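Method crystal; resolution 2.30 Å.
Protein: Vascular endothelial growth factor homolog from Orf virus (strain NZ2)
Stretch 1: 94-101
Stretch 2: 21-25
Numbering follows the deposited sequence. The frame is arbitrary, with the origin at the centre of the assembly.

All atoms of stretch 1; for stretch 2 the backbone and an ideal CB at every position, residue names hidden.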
# COMPACT_ATOMS: atom_id res chain seq x y z
N GLU B 94 1.41 13.60 0.17
CA GLU B 94 0.40 12.68 -0.37
C GLU B 94 0.14 13.05 -1.83
O GLU B 94 0.18 14.22 -2.18
CB GLU B 94 -0.94 12.81 0.36
CG GLU B 94 -0.87 12.82 1.86
CD GLU B 94 -1.15 11.47 2.49
OE1 GLU B 94 -1.77 10.60 1.85
OE2 GLU B 94 -0.76 11.28 3.65
N HIS B 95 -0.17 12.07 -2.66
CA HIS B 95 -0.54 12.34 -4.03
C HIS B 95 -2.05 12.45 -4.16
O HIS B 95 -2.79 11.58 -3.66
CB HIS B 95 0.02 11.27 -4.96
CG HIS B 95 1.51 11.15 -4.92
ND1 HIS B 95 2.17 10.01 -5.32
CD2 HIS B 95 2.46 12.02 -4.51
CE1 HIS B 95 3.47 10.19 -5.16
NE2 HIS B 95 3.67 11.40 -4.68
N LYS B 96 -2.51 13.51 -4.82
CA LYS B 96 -3.94 13.75 -5.03
C LYS B 96 -4.42 13.48 -6.46
O LYS B 96 -5.61 13.30 -6.69
CB LYS B 96 -4.32 15.18 -4.64
CG LYS B 96 -4.79 15.33 -3.20
CD LYS B 96 -5.62 16.60 -3.05
CE LYS B 96 -6.13 16.78 -1.63
NZ LYS B 96 -6.84 18.09 -1.46
N LYS B 97 -3.49 13.49 -7.41
CA LYS B 97 -3.80 13.16 -8.80
C LYS B 97 -2.59 12.53 -9.45
O LYS B 97 -1.46 12.81 -9.07
CB LYS B 97 -4.23 14.40 -9.58
CG LYS B 97 -5.70 14.44 -9.93
CD LYS B 97 -5.95 15.30 -11.15
CE LYS B 97 -7.15 14.79 -11.94
NZ LYS B 97 -7.62 15.77 -12.96
N CYS B 98 -2.84 11.68 -10.44
CA CYS B 98 -1.79 10.87 -11.05
C CYS B 98 -2.05 10.73 -12.52
O CYS B 98 -3.18 10.88 -12.96
CB CYS B 98 -1.75 9.47 -10.45
SG CYS B 98 -1.77 9.38 -8.67
N ASP B 99 -1.02 10.38 -13.28
CA ASP B 99 -1.20 10.23 -14.73
C ASP B 99 -0.18 9.25 -15.30
O ASP B 99 0.90 9.06 -14.74
CB ASP B 99 -1.10 11.61 -15.40
CG ASP B 99 -1.86 11.69 -16.71
OD1 ASP B 99 -2.69 10.81 -17.02
OD2 ASP B 99 -1.63 12.68 -17.45
N CYS B 100 -0.55 8.61 -16.40
CA CYS B 100 0.37 7.76 -17.14
C CYS B 100 1.15 8.60 -18.18
O CYS B 100 0.61 8.99 -19.23
CB CYS B 100 -0.36 6.56 -17.77
SG CYS B 100 -0.78 5.25 -16.57
N ARG B 101 2.41 8.86 -17.84
CA ARG B 101 3.29 9.77 -18.56
C ARG B 101 4.52 9.00 -19.06
O ARG B 101 4.96 8.05 -18.40
CB ARG B 101 3.74 10.90 -17.62
CG ARG B 101 2.61 11.76 -17.04
CD ARG B 101 2.00 12.68 -18.09
NE ARG B 101 0.99 13.59 -17.54
CZ ARG B 101 1.25 14.78 -16.98
NH1 ARG B 101 2.50 15.23 -16.88
NH2 ARG B 101 0.25 15.53 -16.53
N UNK B 21 -6.16 0.81 -12.21
CA UNK B 21 -5.84 2.09 -12.84
C UNK B 21 -4.85 2.92 -12.04
O UNK B 21 -4.72 2.75 -10.82
CB UNK B 21 -7.12 2.90 -13.05
N UNK B 22 -4.12 3.78 -12.74
CA UNK B 22 -3.17 4.71 -12.15
C UNK B 22 -3.95 5.79 -11.41
O UNK B 22 -4.66 6.58 -12.01
CB UNK B 22 -2.26 5.32 -13.21
N UNK B 23 -3.84 5.78 -10.09
CA UNK B 23 -4.57 6.71 -9.24
C UNK B 23 -3.88 6.68 -7.90
O UNK B 23 -3.03 5.81 -7.68
CB UNK B 23 -6.05 6.35 -9.12
N UNK B 24 -4.20 7.64 -7.01
CA UNK B 24 -3.62 7.57 -5.66
C UNK B 24 -4.16 6.35 -4.89
O UNK B 24 -5.35 6.08 -4.91
CB UNK B 24 -3.92 8.86 -4.89
N UNK B 25 -3.27 5.63 -4.22
CA UNK B 25 -3.61 4.44 -3.48
C UNK B 25 -2.85 4.48 -2.17
O UNK B 25 -1.72 4.98 -2.15
CB UNK B 25 -3.29 3.17 -4.28

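Position 21 lies in loop, with phi/psi of -70/154°, and its CA-to-CB bond runs sideways to stretch 1. Nothing of stretch 1 comes within 5.5 Å of the ideal CB, so this contact sets no demand on size, charge or polarity, and many residues would serve. The deposited residue is Glu 21, whose extended side chain (chi1 p, chi2 t) stays clear of stretch 1. Its backbone O is put to use by the side chain at position 25.

Position 22 is different. Its CA-to-CB bond points toward stretch 1, and the ideal CB sits 3.7 Å from SG of Cys 100, 4.9 Å from C of Asp 99 and 5.0 Å from CB of Cys 98. Stretch 1 offers here an apolar site built from two cysteine side chains, with the backbone of Asp 99 between them. A compact side chain, apolar or only weakly polar, suits it: alanine, cysteine or serine, with valine or threonine less certain because the ideal CB is already 3.7 Å from SG of Cys 100. The residue is Cys 22. With chi1 at 171° (t), its SG comes 3.6 Å from CB of Cys 98 and 3.7 Å from the backbone N of Asp 99, while its CB lies 3.7 Å from SG of Cys 100. The packing of sulfur against carbon is apolar contact; all three cysteines are bonded covalently elsewhere in the structure.

Position 23 begins the strand and has an extended backbone, -163/167°. Its CA-to-CB bond points away from stretch 1, and the nearest atom to the ideal CB, SG of Cys 98, is 5.3 Å off. A long, polar or charged side chain could extend freely as far as stretch 1 is concerned. Lys 23 does so, with chi2 to chi4 all t. Its backbone supplies the contact instead: its C atom lies 3.5 Å from SG of Cys 98.

At position 24 the CA-to-CB bond again points toward stretch 1. The ideal CB is a tight 3.2 Å from O of His 95 and 4.4 Å from SG of Cys 98. Phi of -67° is compatible with proline, and the backbone N faces the Cys 98 sulfur rather than a carbonyl oxygen of stretch 1, so losing the amide hydrogen would forfeit no hydrogen bond across this contact. Alanine or valine would also be plausible, but proline is apt because phi is near its fixed value and its ring atoms can reach both the backbone of stretch 1 and the sulfur of Cys 98. In Pro 24, CB meets O of His 95 at 3.3 Å, CG approaches C of Lys 96 at 3.7 Å, and CD packs 3.6 Å from SG of Cys 98. No hydrogen bond joins the two stretches; what they share is close packing of side chains and backbone.

Position 25, with an extended backbone, points its CA-to-CB bond away, with no atom of stretch 1 within 5.5 Å of the ideal CB. A long polar residue is well accommodated. Arg 25 folds back along its own stretch: NH2 donates to O of Glu 21 at 2.7 Å, and NE adds a weak bond to O of Glu 21 at 3.3 Å.

Stretch 2 21-25: ECKPR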
# COMPACT_ATOMS: atom_id res chain seq x y z
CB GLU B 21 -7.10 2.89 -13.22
CG GLU B 21 -8.02 3.30 -12.07
CD GLU B 21 -9.24 4.10 -12.55
OE1 GLU B 21 -9.77 3.81 -13.66
OE2 GLU B 21 -9.67 5.02 -11.82
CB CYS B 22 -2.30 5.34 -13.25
SG CYS B 22 -1.27 6.70 -12.70
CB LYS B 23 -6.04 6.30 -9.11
CG LYS B 23 -6.26 4.99 -8.34
CD LYS B 23 -7.72 4.79 -7.98
CE LYS B 23 -7.92 3.48 -7.23
NZ LYS B 23 -9.31 3.31 -6.71
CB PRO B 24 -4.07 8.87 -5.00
CG PRO B 24 -4.49 9.77 -6.13
CD PRO B 24 -5.03 8.85 -7.18
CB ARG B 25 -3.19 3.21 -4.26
CG ARG B 25 -3.99 3.01 -5.51
CD ARG B 25 -3.28 2.08 -6.43
NE ARG B 25 -4.06 1.95 -7.64
CZ ARG B 25 -4.96 1.00 -7.86
NH1 ARG B 25 -5.18 0.07 -6.94
NH2 ARG B 25 -5.63 0.98 -9.00
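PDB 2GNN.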